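Local structure of beta-glucuronidase (uncultured Clostridium sp., 6U7J) at residues B[21-26]-B[187-192]; B[230-235]-B[266-271]; B[347-352]-B[406-411]; B[418-423]-B[447-452]. The protein hydrolyses beta-D-glucuronides as a gut-microbial glycoside hydrolase of family 2, and probably reactivates estrogens by freeing them from their glucuronide conjugates. One frame throughout, in Å; residues are numbered along the deposited sequence.

Contact 1. Residues B[21-26]-B[187-192]; sequences IKELNG and PVRLYC. Unlike the reference sequence in segment 21-26: I21 (reference Met).
Two antiparallel strands of the family 2 sugar-binding domain, a beta-sandwich, meet here edge to edge, K22 and L190 forming the hydrogen-bonded pair. K22 N reaches L190 O at 2.6 Å, nearly along the C=O axis, and L190 N returns to K22 O at 2.8 Å in the carbonyl plane. One step on, L24 N meets V188 O at 2.8 Å from above the carbonyl plane. The strand 21-23 has then ended, and the next acceptor is a side chain: N25 OD1, with CG beside its own backbone N (chi1 -59°), takes the N-H of V188 at 2.9 Å. N25 ND2 turns back to E23 OE1 in a weak bond.

On the face shared by I21, E23, R189 and Y191, the extended R189 chain runs alongside E23. The bend of E23 at chi2 (-83°) lays OE2 over one face of the guanidinium, 2.6 Å from R189 NH1 in a salt bridge, with the carboxylate turned 81° from it. I21 CG2 lies at the guanidinium edge, in its plane, while R189 NH2 has a second carboxylate in E347. Beyond the strand end, L24 CD1 lies 4.2 Å from L190 CB, and L24 CB meets V188 CG1.

I21 O accepts K22 NZ of the second subunit. Strand 188-193 lies between strands 20-32 and 93-98, and L96 of strand 93-98 and F83 of strand 76-85 pack against L24 and L190.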
loop_
_atom_site.group_PDB
_atom_site.type_symbol
_atom_site.label_atom_id
_atom_site.label_comp_id
_atom_site.label_asym_id
_atom_site.label_seq_id
_atom_site.Cartn_x
_atom_site.Cartn_y
_atom_site.Cartn_z
ATOM N N ILE B 21 22.466 23.904 33.028
ATOM C CA ILE B 21 22.513 22.681 32.255
ATOM C C ILE B 21 23.189 22.974 30.918
ATOM O O ILE B 21 22.896 23.989 30.276
ATOM C CB ILE B 21 21.103 22.097 31.991
ATOM C CG1 ILE B 21 20.388 21.744 33.312
ATOM C CG2 ILE B 21 21.164 20.920 31.015
ATOM C CD1 ILE B 21 18.873 21.523 33.124
ATOM N N LYS B 22 24.068 22.072 30.486
ATOM C CA LYS B 22 24.627 22.124 29.160
ATOM C C LYS B 22 24.322 20.804 28.452
ATOM O O LYS B 22 24.702 19.730 28.926
ATOM C CB LYS B 22 26.132 22.361 29.189
ATOM C CG LYS B 22 26.749 22.174 27.851
ATOM C CD LYS B 22 27.476 23.417 27.429
ATOM C CE LYS B 22 28.728 23.607 28.272
ATOM N NZ LYS B 22 29.825 24.086 27.405
ATOM N N GLU B 23 23.631 20.887 27.317
ATOM C CA GLU B 23 23.267 19.740 26.522
ATOM C C GLU B 23 24.436 19.291 25.651
ATOM O O GLU B 23 25.031 20.093 24.934
ATOM C CB GLU B 23 22.063 20.068 25.618
ATOM C CG GLU B 23 20.907 20.724 26.342
ATOM C CD GLU B 23 20.024 19.697 27.024
ATOM O OE1 GLU B 23 19.832 18.616 26.440
ATOM O OE2 GLU B 23 19.512 19.962 28.127
ATOM N N LEU B 24 24.730 17.989 25.676
ATOM C CA LEU B 24 25.764 17.425 24.836
ATOM C C LEU B 24 25.194 16.465 23.795
ATOM O O LEU B 24 25.625 15.311 23.714
ATOM C CB LEU B 24 26.816 16.693 25.690
ATOM C CG LEU B 24 27.413 17.550 26.806
ATOM C CD1 LEU B 24 28.378 16.722 27.620
ATOM C CD2 LEU B 24 28.091 18.775 26.216
ATOM N N ASN B 25 24.241 16.911 22.991
ATOM C CA ASN B 25 23.583 16.055 22.013
ATOM C C ASN B 25 24.207 16.318 20.632
ATOM O O ASN B 25 25.437 16.280 20.542
ATOM C CB ASN B 25 22.073 16.253 22.108
ATOM C CG ASN B 25 21.550 15.934 23.491
ATOM O OD1 ASN B 25 21.963 14.954 24.116
ATOM N ND2 ASN B 25 20.666 16.771 23.986
ATOM N N GLY B 26 23.441 16.549 19.575
ATOM C CA GLY B 26 24.065 16.846 18.304
ATOM C C GLY B 26 24.647 15.605 17.643
ATOM O O GLY B 26 24.145 14.488 17.791
ATOM N N PRO B 187 18.836 12.423 26.275
ATOM C CA PRO B 187 19.803 13.531 26.287
ATOM C C PRO B 187 20.979 13.282 27.221
ATOM O O PRO B 187 20.819 12.742 28.318
ATOM C CB PRO B 187 18.968 14.723 26.770
ATOM C CG PRO B 187 17.578 14.397 26.348
ATOM C CD PRO B 187 17.449 12.902 26.420
ATOM N N VAL B 188 22.166 13.688 26.764
ATOM C CA VAL B 188 23.369 13.763 27.588
ATOM C C VAL B 188 23.513 15.199 28.074
ATOM O O VAL B 188 23.386 16.143 27.287
ATOM C CB VAL B 188 24.621 13.322 26.807
ATOM C CG1 VAL B 188 25.886 13.359 27.729
ATOM C CG2 VAL B 188 24.431 11.951 26.222
ATOM N N ARG B 189 23.771 15.373 29.367
ATOM C CA ARG B 189 23.792 16.695 29.971
ATOM C C ARG B 189 25.004 16.824 30.883
ATOM O O ARG B 189 25.310 15.910 31.653
ATOM C CB ARG B 189 22.507 16.967 30.773
ATOM C CG ARG B 189 21.221 16.641 30.036
ATOM C CD ARG B 189 20.026 17.413 30.598
ATOM N NE ARG B 189 18.756 16.971 30.016
ATOM C CZ ARG B 189 17.744 17.771 29.681
ATOM N NH1 ARG B 189 17.821 19.087 29.864
ATOM N NH2 ARG B 189 16.644 17.243 29.155
ATOM N N LEU B 190 25.705 17.952 30.771
ATOM C CA LEU B 190 26.646 18.407 31.788
ATOM C C LEU B 190 25.982 19.555 32.540
ATOM O O LEU B 190 25.557 20.534 31.920
ATOM C CB LEU B 190 27.966 18.863 31.169
ATOM C CG LEU B 190 29.015 19.330 32.186
ATOM C CD1 LEU B 190 29.686 18.138 32.862
ATOM C CD2 LEU B 190 30.051 20.216 31.524
ATOM N N TYR B 191 25.881 19.439 33.862
ATOM C CA TYR B 191 25.192 20.460 34.631
ATOM C C TYR B 191 25.988 20.829 35.884
ATOM O O TYR B 191 26.788 20.040 36.381
ATOM C CB TYR B 191 23.770 20.018 34.991
ATOM C CG TYR B 191 23.596 18.935 36.043
ATOM C CD1 TYR B 191 23.513 19.259 37.407
ATOM C CD2 TYR B 191 23.398 17.612 35.679
ATOM C CE1 TYR B 191 23.293 18.285 38.375
ATOM C CE2 TYR B 191 23.173 16.623 36.638
ATOM C CZ TYR B 191 23.119 16.969 37.991
ATOM O OH TYR B 191 22.901 16.004 38.956
ATOM N N CYS B 192 25.757 22.045 36.393
ATOM C CA CYS B 192 26.475 22.535 37.555
ATOM C C CYS B 192 25.517 22.848 38.705
ATOM O O CYS B 192 24.321 23.096 38.501
ATOM C CB CYS B 192 27.368 23.770 37.205
ATOM S SG CYS B 192 26.546 25.309 36.771
#

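Contact 2. Residues B[230-235]-B[266-271]; sequences YIRDEK and KLDIYF. Unlike the reference sequence in segment 230-235: R232 (reference Leu).
Four straight backbone bonds pair strands 227-232 and 265-271, the central strands of the four-stranded sheet in the immunoglobulin-like beta-sandwich domain of family 2. Y230 N meets D268 O at 2.8 Å, almost linearly (177°), and D268 N answers to Y230 O. R232 N and K266 O, 3.0 Å apart, pair likewise, with K266 N returning to R232 O. All four donors lie in the carbonyl plane. I231 and L267 form the non-hydrogen-bonded pair between them; their backbones bond outward to A240 and L278.

The polar side chains of the paired strands lie on the face of Y230, R232, K266 and D268. The extended chain of R232 brings NE to D268 OD2 at 2.9 Å, a salt bridge whose oxygen is met from above the carboxylate plane, the two planes 66° apart. R232 NH1 is taken by N236 O, and NH2 lies 3.9 Å above the Y230 ring plane, toward its rim. D268 CG is anti to the backbone N (chi1 -168°), and its OD1 accepts from H275 and T277. The K266 chain, bent at chi2, passes CE 3.4 Å from D233 O, and its NZ gives L264 O a weak hydrogen bond. The edge of the Y230 ring meets Y270, CE1 to CD1 at 3.9 Å. On the opposite face I231 CG1 touches L267 CD1 at 3.8 Å, over strands 198-208 and 211-220.

With R232 on one oxygen and H275 and T277 on the other, the buried D268 carboxylate has every oxygen bonded, which would favour its ionised form and might raise the basicity of H275.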
loop_
_atom_site.group_PDB
_atom_site.type_symbol
_atom_site.label_atom_id
_atom_site.label_comp_id
_atom_site.label_asym_id
_atom_site.label_seq_id
_atom_site.Cartn_x
_atom_site.Cartn_y
_atom_site.Cartn_z
ATOM N N TYR B 230 9.167 26.656 50.398
ATOM C CA TYR B 230 7.868 27.206 50.054
ATOM C C TYR B 230 7.077 26.185 49.248
ATOM O O TYR B 230 7.635 25.399 48.472
ATOM C CB TYR B 230 7.985 28.490 49.225
ATOM C CG TYR B 230 8.835 29.603 49.807
ATOM C CD1 TYR B 230 10.116 29.844 49.326
ATOM C CD2 TYR B 230 8.345 30.439 50.805
ATOM C CE1 TYR B 230 10.890 30.867 49.834
ATOM C CE2 TYR B 230 9.114 31.467 51.317
ATOM C CZ TYR B 230 10.387 31.681 50.829
ATOM O OH TYR B 230 11.169 32.709 51.328
ATOM N N ILE B 231 5.768 26.212 49.421
ATOM C CA ILE B 231 4.863 25.490 48.546
ATOM C C ILE B 231 4.086 26.546 47.782
ATOM O O ILE B 231 3.337 27.332 48.381
ATOM C CB ILE B 231 3.946 24.541 49.321
ATOM C CG1 ILE B 231 4.798 23.489 50.032
ATOM C CG2 ILE B 231 2.944 23.892 48.381
ATOM C CD1 ILE B 231 4.040 22.249 50.434
ATOM N N ARG B 232 4.302 26.597 46.470
ATOM C CA ARG B 232 3.665 27.575 45.606
ATOM C C ARG B 232 2.583 26.910 44.765
ATOM O O ARG B 232 2.681 25.732 44.404
ATOM C CB ARG B 232 4.685 28.255 44.693
ATOM C CG ARG B 232 5.947 28.709 45.405
ATOM C CD ARG B 232 6.676 29.796 44.621
ATOM N NE ARG B 232 7.756 30.386 45.407
ATOM C CZ ARG B 232 7.801 31.663 45.769
ATOM N NH1 ARG B 232 6.822 32.479 45.413
ATOM N NH2 ARG B 232 8.814 32.126 46.493
ATOM N N ASP B 233 1.541 27.680 44.469
ATOM C CA ASP B 233 0.471 27.216 43.605
ATOM C C ASP B 233 0.878 27.488 42.156
ATOM O O ASP B 233 2.017 27.867 41.874
ATOM C CB ASP B 233 -0.861 27.854 44.024
ATOM C CG ASP B 233 -0.923 29.360 43.774
ATOM O OD1 ASP B 233 -0.048 29.925 43.094
ATOM O OD2 ASP B 233 -1.879 29.993 44.266
ATOM N N GLU B 234 -0.051 27.307 41.214
ATOM C CA GLU B 234 0.293 27.492 39.810
ATOM C C GLU B 234 0.443 28.955 39.434
ATOM O O GLU B 234 1.128 29.259 38.452
ATOM C CB GLU B 234 -0.753 26.819 38.924
ATOM C CG GLU B 234 -0.720 25.308 39.050
ATOM C CD GLU B 234 -1.435 24.598 37.915
ATOM O OE1 GLU B 234 -2.438 25.145 37.395
ATOM O OE2 GLU B 234 -0.992 23.479 37.562
ATOM N N LYS B 235 -0.168 29.867 40.191
ATOM C CA LYS B 235 0.104 31.293 40.062
ATOM C C LYS B 235 1.381 31.715 40.791
ATOM O O LYS B 235 1.648 32.919 40.906
ATOM C CB LYS B 235 -1.089 32.109 40.580
ATOM C CG LYS B 235 -2.458 31.595 40.121
ATOM C CD LYS B 235 -3.169 30.783 41.217
ATOM C CE LYS B 235 -3.980 29.608 40.633
ATOM N NZ LYS B 235 -4.485 28.646 41.676
ATOM N N LYS B 266 4.378 23.519 43.454
ATOM C CA LYS B 266 5.830 23.460 43.363
ATOM C C LYS B 266 6.420 23.498 44.763
ATOM O O LYS B 266 6.087 24.388 45.552
ATOM C CB LYS B 266 6.392 24.604 42.509
ATOM C CG LYS B 266 5.675 24.815 41.183
ATOM C CD LYS B 266 5.151 26.240 41.093
ATOM C CE LYS B 266 4.335 26.480 39.834
ATOM N NZ LYS B 266 3.621 25.243 39.365
ATOM N N LEU B 267 7.262 22.512 45.073
ATOM C CA LEU B 267 8.125 22.548 46.252
ATOM C C LEU B 267 9.349 23.382 45.891
ATOM O O LEU B 267 10.225 22.930 45.156
ATOM C CB LEU B 267 8.510 21.139 46.692
ATOM C CG LEU B 267 9.010 21.007 48.142
ATOM C CD1 LEU B 267 7.954 21.497 49.137
ATOM C CD2 LEU B 267 9.440 19.577 48.490
ATOM N N ASP B 268 9.398 24.616 46.397
ATOM C CA ASP B 268 10.406 25.604 46.032
ATOM C C ASP B 268 11.369 25.763 47.202
ATOM O O ASP B 268 10.971 26.236 48.277
ATOM C CB ASP B 268 9.732 26.928 45.677
ATOM C CG ASP B 268 10.666 27.927 45.000
ATOM O OD1 ASP B 268 11.645 27.528 44.320
ATOM O OD2 ASP B 268 10.389 29.141 45.142
ATOM N N ILE B 269 12.627 25.375 46.990
ATOM C CA ILE B 269 13.582 25.138 48.064
ATOM C C ILE B 269 14.805 26.024 47.866
ATOM O O ILE B 269 15.390 26.054 46.773
ATOM C CB ILE B 269 14.003 23.659 48.114
ATOM C CG1 ILE B 269 12.770 22.756 48.152
ATOM C CG2 ILE B 269 14.934 23.396 49.285
ATOM C CD1 ILE B 269 13.082 21.273 47.981
ATOM N N TYR B 270 15.210 26.715 48.933
ATOM C CA TYR B 270 16.429 27.511 48.957
ATOM C C TYR B 270 17.351 26.989 50.054
ATOM O O TYR B 270 16.944 26.873 51.213
ATOM C CB TYR B 270 16.115 28.991 49.178
ATOM C CG TYR B 270 15.383 29.644 48.022
ATOM C CD1 TYR B 270 14.001 29.543 47.899
ATOM C CD2 TYR B 270 16.077 30.368 47.060
ATOM C CE1 TYR B 270 13.330 30.141 46.836
ATOM C CE2 TYR B 270 15.424 30.967 46.012
ATOM C CZ TYR B 270 14.054 30.854 45.904
ATOM O OH TYR B 270 13.413 31.461 44.845
ATOM N N PHE B 271 18.592 26.681 49.684
ATOM C CA PHE B 271 19.550 26.058 50.598
ATOM C C PHE B 271 20.913 26.680 50.307
ATOM O O PHE B 271 21.579 26.308 49.334
ATOM C CB PHE B 271 19.564 24.539 50.436
ATOM C CG PHE B 271 20.593 23.832 51.284
ATOM C CD1 PHE B 271 20.409 23.688 52.655
ATOM C CD2 PHE B 271 21.741 23.301 50.707
ATOM C CE1 PHE B 271 21.353 23.023 53.440
ATOM C CE2 PHE B 271 22.692 22.637 51.481
ATOM C CZ PHE B 271 22.501 22.505 52.854
#

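Contact 3. Residues B[347-352]-B[406-411]; sequences EMMQMA and HPCVVM
M349 carries the tight half of this contact, where helix 346-355 lies against the turn that leads into strand 409-416. Its chain, bent at chi2 (-55°) and chi3 (-66°), folds the methyl round to the turn, so that CE presses on V409 CG2 at 3.4 Å, closer than usual for two carbons. The same methyl lies 3.8 Å from C408 SG. C408 holds its sulphur in the crowded position between backbone N and carbonyl carbon (chi1 71°), pointing at the helix, where A352 CB meets SG at 3.8 Å. One helical turn of M349 and A352 thus grips the cysteine from two sides, through buried carbon and sulphur and without a clear hydrogen bond between the segments.

Toward solvent the fit slackens. The H406 ring, partly exposed, takes M349 CB over one face in a CH-pi contact, 3.9 Å from the ring centroid and nearer the rim than the middle. Q350, also partly exposed, only brushes the ring edge, its CG 4.1 Å from H406 CE1. What fixes the ring is D353, one residue beyond the helical segment: OD2 takes H406 ND1 while OD1 takes C408 N, so a single carboxylate ties the helix to the type I turn 406-409, itself closed by the bond from V409 N to H406 O.

Strand 409-416 runs parallel to 358-362, the strand that follows this helix, and the helix packs outside both, with D361 of 358-362 also against M349: the alpha-beta layering of a TIM barrel, here at the start of strand 409-416, remote from its C-terminal end.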
loop_
_atom_site.group_PDB
_atom_site.type_symbol
_atom_site.label_atom_id
_atom_site.label_comp_id
_atom_site.label_asym_id
_atom_site.label_seq_id
_atom_site.Cartn_x
_atom_site.Cartn_y
_atom_site.Cartn_z
ATOM N N GLU B 347 10.976 13.148 30.208
ATOM C CA GLU B 347 10.169 14.132 29.486
ATOM C C GLU B 347 8.735 13.639 29.283
ATOM O O GLU B 347 7.782 14.404 29.452
ATOM C CB GLU B 347 10.812 14.457 28.131
ATOM C CG GLU B 347 12.072 15.308 28.195
ATOM C CD GLU B 347 13.281 14.526 28.677
ATOM O OE1 GLU B 347 13.175 13.284 28.771
ATOM O OE2 GLU B 347 14.329 15.151 28.969
ATOM N N MET B 348 8.565 12.356 28.938
ATOM C CA MET B 348 7.221 11.797 28.767
ATOM C C MET B 348 6.468 11.763 30.099
ATOM O O MET B 348 5.269 12.071 30.155
ATOM C CB MET B 348 7.314 10.395 28.143
ATOM C CG MET B 348 5.973 9.784 27.638
ATOM S SD MET B 348 5.017 10.837 26.486
ATOM C CE MET B 348 3.890 9.649 25.724
ATOM N N MET B 349 7.163 11.421 31.188
ATOM C CA MET B 349 6.525 11.408 32.505
ATOM C C MET B 349 6.110 12.810 32.940
ATOM O O MET B 349 5.019 13.002 33.505
ATOM C CB MET B 349 7.467 10.777 33.536
ATOM C CG MET B 349 7.961 9.394 33.142
ATOM S SD MET B 349 6.607 8.249 32.780
ATOM C CE MET B 349 5.897 8.145 34.406
ATOM N N GLN B 350 6.959 13.809 32.689
ATOM C CA GLN B 350 6.560 15.185 32.978
ATOM C C GLN B 350 5.359 15.600 32.133
ATOM O O GLN B 350 4.433 16.252 32.629
ATOM C CB GLN B 350 7.734 16.138 32.752
ATOM C CG GLN B 350 8.887 15.933 33.715
ATOM C CD GLN B 350 10.207 16.418 33.143
ATOM O OE1 GLN B 350 10.245 17.082 32.099
ATOM N NE2 GLN B 350 11.298 16.092 33.823
ATOM N N MET B 351 5.355 15.230 30.852
ATOM C CA MET B 351 4.212 15.556 30.004
ATOM C C MET B 351 2.918 14.976 30.576
ATOM O O MET B 351 1.894 15.664 30.654
ATOM C CB MET B 351 4.471 15.048 28.583
ATOM C CG MET B 351 3.560 15.624 27.503
ATOM S SD MET B 351 4.262 15.426 25.836
ATOM C CE MET B 351 5.998 15.647 26.227
ATOM N N ALA B 352 2.951 13.706 30.991
ATOM C CA ALA B 352 1.773 13.081 31.584
ATOM C C ALA B 352 1.358 13.790 32.870
ATOM O O ALA B 352 0.162 13.895 33.171
ATOM C CB ALA B 352 2.047 11.602 31.854
ATOM N N HIS B 406 6.198 11.700 40.803
ATOM C CA HIS B 406 5.267 11.919 39.704
ATOM C C HIS B 406 3.836 11.551 40.117
ATOM O O HIS B 406 3.533 10.374 40.338
ATOM C CB HIS B 406 5.688 11.102 38.483
ATOM C CG HIS B 406 6.845 11.689 37.720
ATOM N ND1 HIS B 406 6.864 12.997 37.281
ATOM C CD2 HIS B 406 8.005 11.133 37.291
ATOM C CE1 HIS B 406 7.992 13.226 36.629
ATOM N NE2 HIS B 406 8.701 12.109 36.619
ATOM N N PRO B 407 2.926 12.521 40.221
ATOM C CA PRO B 407 1.521 12.169 40.413
ATOM C C PRO B 407 0.941 11.369 39.259
ATOM O O PRO B 407 -0.043 10.627 39.467
ATOM C CB PRO B 407 0.825 13.531 40.540
ATOM C CG PRO B 407 1.717 14.459 39.748
ATOM C CD PRO B 407 3.117 13.967 39.985
ATOM N N CYS B 408 1.487 11.444 38.049
ATOM C CA CYS B 408 0.862 10.663 36.982
ATOM C C CYS B 408 1.019 9.151 37.238
ATOM O O CYS B 408 0.140 8.380 36.839
ATOM C CB CYS B 408 1.399 11.098 35.607
ATOM S SG CYS B 408 3.131 10.603 35.314
ATOM N N VAL B 409 2.055 8.730 37.971
ATOM C CA VAL B 409 2.258 7.309 38.220
ATOM C C VAL B 409 1.308 6.827 39.312
ATOM O O VAL B 409 1.431 7.229 40.469
ATOM C CB VAL B 409 3.706 7.007 38.596
ATOM C CG1 VAL B 409 3.875 5.535 39.021
ATOM C CG2 VAL B 409 4.599 7.337 37.428
ATOM N N VAL B 410 0.356 5.950 38.964
ATOM C CA VAL B 410 -0.563 5.437 39.971
ATOM C C VAL B 410 -0.334 3.973 40.279
ATOM O O VAL B 410 -1.002 3.430 41.179
ATOM C CB VAL B 410 -2.032 5.683 39.586
ATOM C CG1 VAL B 410 -2.234 7.166 39.257
ATOM C CG2 VAL B 410 -2.460 4.765 38.423
ATOM N N MET B 411 0.607 3.318 39.607
ATOM C CA MET B 411 0.800 1.898 39.844
ATOM C C MET B 411 2.141 1.475 39.257
ATOM O O MET B 411 2.585 2.035 38.253
ATOM C CB MET B 411 -0.354 1.083 39.232
ATOM C CG MET B 411 -0.302 -0.419 39.524
ATOM S SD MET B 411 -1.915 -1.249 39.398
ATOM C CE MET B 411 -2.371 -0.863 37.710
#

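Contact 4. Residues B[418-423]-B[447-452]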
loop_
_atom_site.group_PDB
_atom_site.type_symbol
_atom_site.label_atom_id
_atom_site.label_comp_id
_atom_site.label_asym_id
_atom_site.label_seq_id
_atom_site.Cartn_x
_atom_site.Cartn_y
_atom_site.Cartn_z
ATOM N N PRO B 418 5.912 -13.000 32.657
ATOM C CA PRO B 418 6.870 -14.018 33.098
ATOM C C PRO B 418 6.226 -15.391 33.016
ATOM O O PRO B 418 5.006 -15.534 33.022
ATOM C CB PRO B 418 7.152 -13.626 34.556
ATOM C CG PRO B 418 5.831 -13.080 35.019
ATOM C CD PRO B 418 5.226 -12.372 33.804
ATOM N N HIS B 419 7.073 -16.418 32.940
ATOM C CA HIS B 419 6.570 -17.792 32.917
ATOM C C HIS B 419 6.210 -18.191 34.348
ATOM O O HIS B 419 6.884 -18.984 35.008
ATOM C CB HIS B 419 7.596 -18.733 32.305
ATOM C CG HIS B 419 7.022 -20.057 31.904
ATOM N ND1 HIS B 419 7.656 -21.256 32.157
ATOM C CD2 HIS B 419 5.870 -20.370 31.262
ATOM C CE1 HIS B 419 6.919 -22.248 31.691
ATOM N NE2 HIS B 419 5.830 -21.738 31.146
ATOM N N SER B 420 5.123 -17.592 34.832
ATOM C CA SER B 420 4.760 -17.650 36.242
ATOM C C SER B 420 3.990 -18.920 36.607
ATOM O O SER B 420 3.476 -19.018 37.726
ATOM C CB SER B 420 3.950 -16.402 36.626
ATOM O OG SER B 420 2.751 -16.297 35.873
ATOM N N SER B 421 3.893 -19.874 35.683
ATOM C CA SER B 421 3.375 -21.201 35.990
ATOM C C SER B 421 4.388 -22.068 36.727
ATOM O O SER B 421 3.997 -23.084 37.307
ATOM C CB SER B 421 2.977 -21.908 34.704
ATOM O OG SER B 421 4.144 -22.113 33.923
ATOM N N GLU B 422 5.673 -21.701 36.694
ATOM C CA GLU B 422 6.717 -22.461 37.369
ATOM C C GLU B 422 6.687 -22.200 38.870
ATOM O O GLU B 422 6.565 -21.052 39.309
ATOM C CB GLU B 422 8.096 -22.086 36.817
ATOM C CG GLU B 422 8.267 -22.335 35.318
ATOM C CD GLU B 422 9.596 -21.806 34.770
ATOM O OE1 GLU B 422 10.576 -21.714 35.542
ATOM O OE2 GLU B 422 9.662 -21.477 33.562
ATOM N N GLU B 423 6.815 -23.272 39.661
ATOM C CA GLU B 423 6.774 -23.122 41.115
ATOM C C GLU B 423 7.911 -22.241 41.615
ATOM O O GLU B 423 7.719 -21.419 42.524
ATOM C CB GLU B 423 6.822 -24.492 41.797
ATOM C CG GLU B 423 6.761 -24.435 43.330
ATOM C CD GLU B 423 5.528 -23.703 43.856
ATOM O OE1 GLU B 423 5.661 -22.886 44.796
ATOM O OE2 GLU B 423 4.425 -23.936 43.329
ATOM N N GLY B 447 1.661 -6.902 37.764
ATOM C CA GLY B 447 2.471 -7.475 36.703
ATOM C C GLY B 447 1.502 -8.164 35.765
ATOM O O GLY B 447 0.412 -8.565 36.180
ATOM N N THR B 448 1.877 -8.275 34.494
ATOM C CA THR B 448 0.933 -8.773 33.509
ATOM C C THR B 448 1.131 -10.262 33.264
ATOM O O THR B 448 2.252 -10.776 33.266
ATOM C CB THR B 448 1.036 -8.027 32.175
ATOM O OG1 THR B 448 2.266 -8.377 31.520
ATOM C CG2 THR B 448 0.962 -6.531 32.400
ATOM N N MET B 449 0.015 -10.939 33.012
ATOM C CA MET B 449 -0.046 -12.383 32.871
ATOM C C MET B 449 -0.196 -12.780 31.416
ATOM O O MET B 449 -0.956 -12.160 30.664
ATOM C CB MET B 449 -1.247 -12.952 33.636
ATOM C CG MET B 449 -1.180 -12.791 35.138
ATOM S SD MET B 449 0.013 -13.941 35.797
ATOM C CE MET B 449 1.356 -12.808 36.167
ATOM N N ASN B 450 0.476 -13.861 31.041
ATOM C CA ASN B 450 0.102 -14.581 29.834
ATOM C C ASN B 450 -0.173 -16.065 30.051
ATOM O O ASN B 450 -0.900 -16.641 29.242
ATOM C CB ASN B 450 1.177 -14.418 28.750
ATOM C CG ASN B 450 2.307 -15.379 28.925
ATOM O OD1 ASN B 450 3.071 -15.274 29.881
ATOM N ND2 ASN B 450 2.415 -16.348 28.026
ATOM N N VAL B 451 0.355 -16.698 31.111
ATOM C CA VAL B 451 0.119 -18.125 31.366
ATOM C C VAL B 451 -1.347 -18.338 31.725
ATOM O O VAL B 451 -2.058 -17.383 32.052
ATOM C CB VAL B 451 1.016 -18.674 32.492
ATOM C CG1 VAL B 451 2.504 -18.459 32.199
ATOM C CG2 VAL B 451 0.629 -18.052 33.828
ATOM N N ASP B 452 -1.798 -19.594 31.697
ATOM C CA ASP B 452 -3.190 -19.907 32.002
ATOM C C ASP B 452 -3.503 -19.599 33.466
ATOM O O ASP B 452 -2.656 -19.768 34.351
ATOM C CB ASP B 452 -3.487 -21.379 31.690
ATOM C CG ASP B 452 -3.273 -21.730 30.212
ATOM O OD1 ASP B 452 -3.600 -20.891 29.338
ATOM O OD2 ASP B 452 -2.789 -22.850 29.916
HETATM O O HOH W 1 2.449 -14.991 33.057
#
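S420 holds OG in the crowded position between its backbone N and carbonyl carbon (chi1 60°). V451, with CG1 anti to the carbonyl carbon (chi1 -57°), leaves CG2 in that crowded position too, and S420 OG and V451 CG2 meet at 3.4 Å. M449, bent at chi2 (-74°), swings SD to 3.6 Å from the same OG. V451 CG1 reaches H419 CD2, the side chains crossing at about a right angle, and P418 CD lies against T448 O. No direct hydrogen bond joins the segments; one water bridges them, accepting from N450 N at 3.0 Å and donating to P418 O at 2.6 Å and to S420 OG at 3.1 Å; S420 OG is also bonded to D456. The loop 418-423 follows strand 409-416, and 447-452 is the end of strand 445-449 and the residues after it, at the C-terminal, active-site end of the TIM barrel. T448 OG1 bonds to N416 OD1, of N416-E417, the likely counterpart of the family 2 Asn-Glu motif. H419, centre of an inverse gamma turn, gives ND1 to the anti lone pair of E422 OE2, a very short bond of 2.5 Å; S421 OG sits over one face of the H419 ring.

How the contacts relate
The four contacts follow one another along the chain and sample three domains. Contacts 1 and 3 touch: R189 NH2 and E347 OE2 form a salt bridge of 3.1 Å that joins the sugar-binding domain to the barrel. A calcium ion lies nearby, about 4 Å from the side chain of P187 and about 7 Å from that of Q350. Contact 2 stands apart, its nearest atoms about 10 Å from contact 3 and about 12 Å from contact 1. Contacts 3 and 4 use neighbouring barrel strands, but at opposite ends, with centres about 27 Å apart; contact 4, on the probable active-site side, lies about 41 Å from contact 1 between centres.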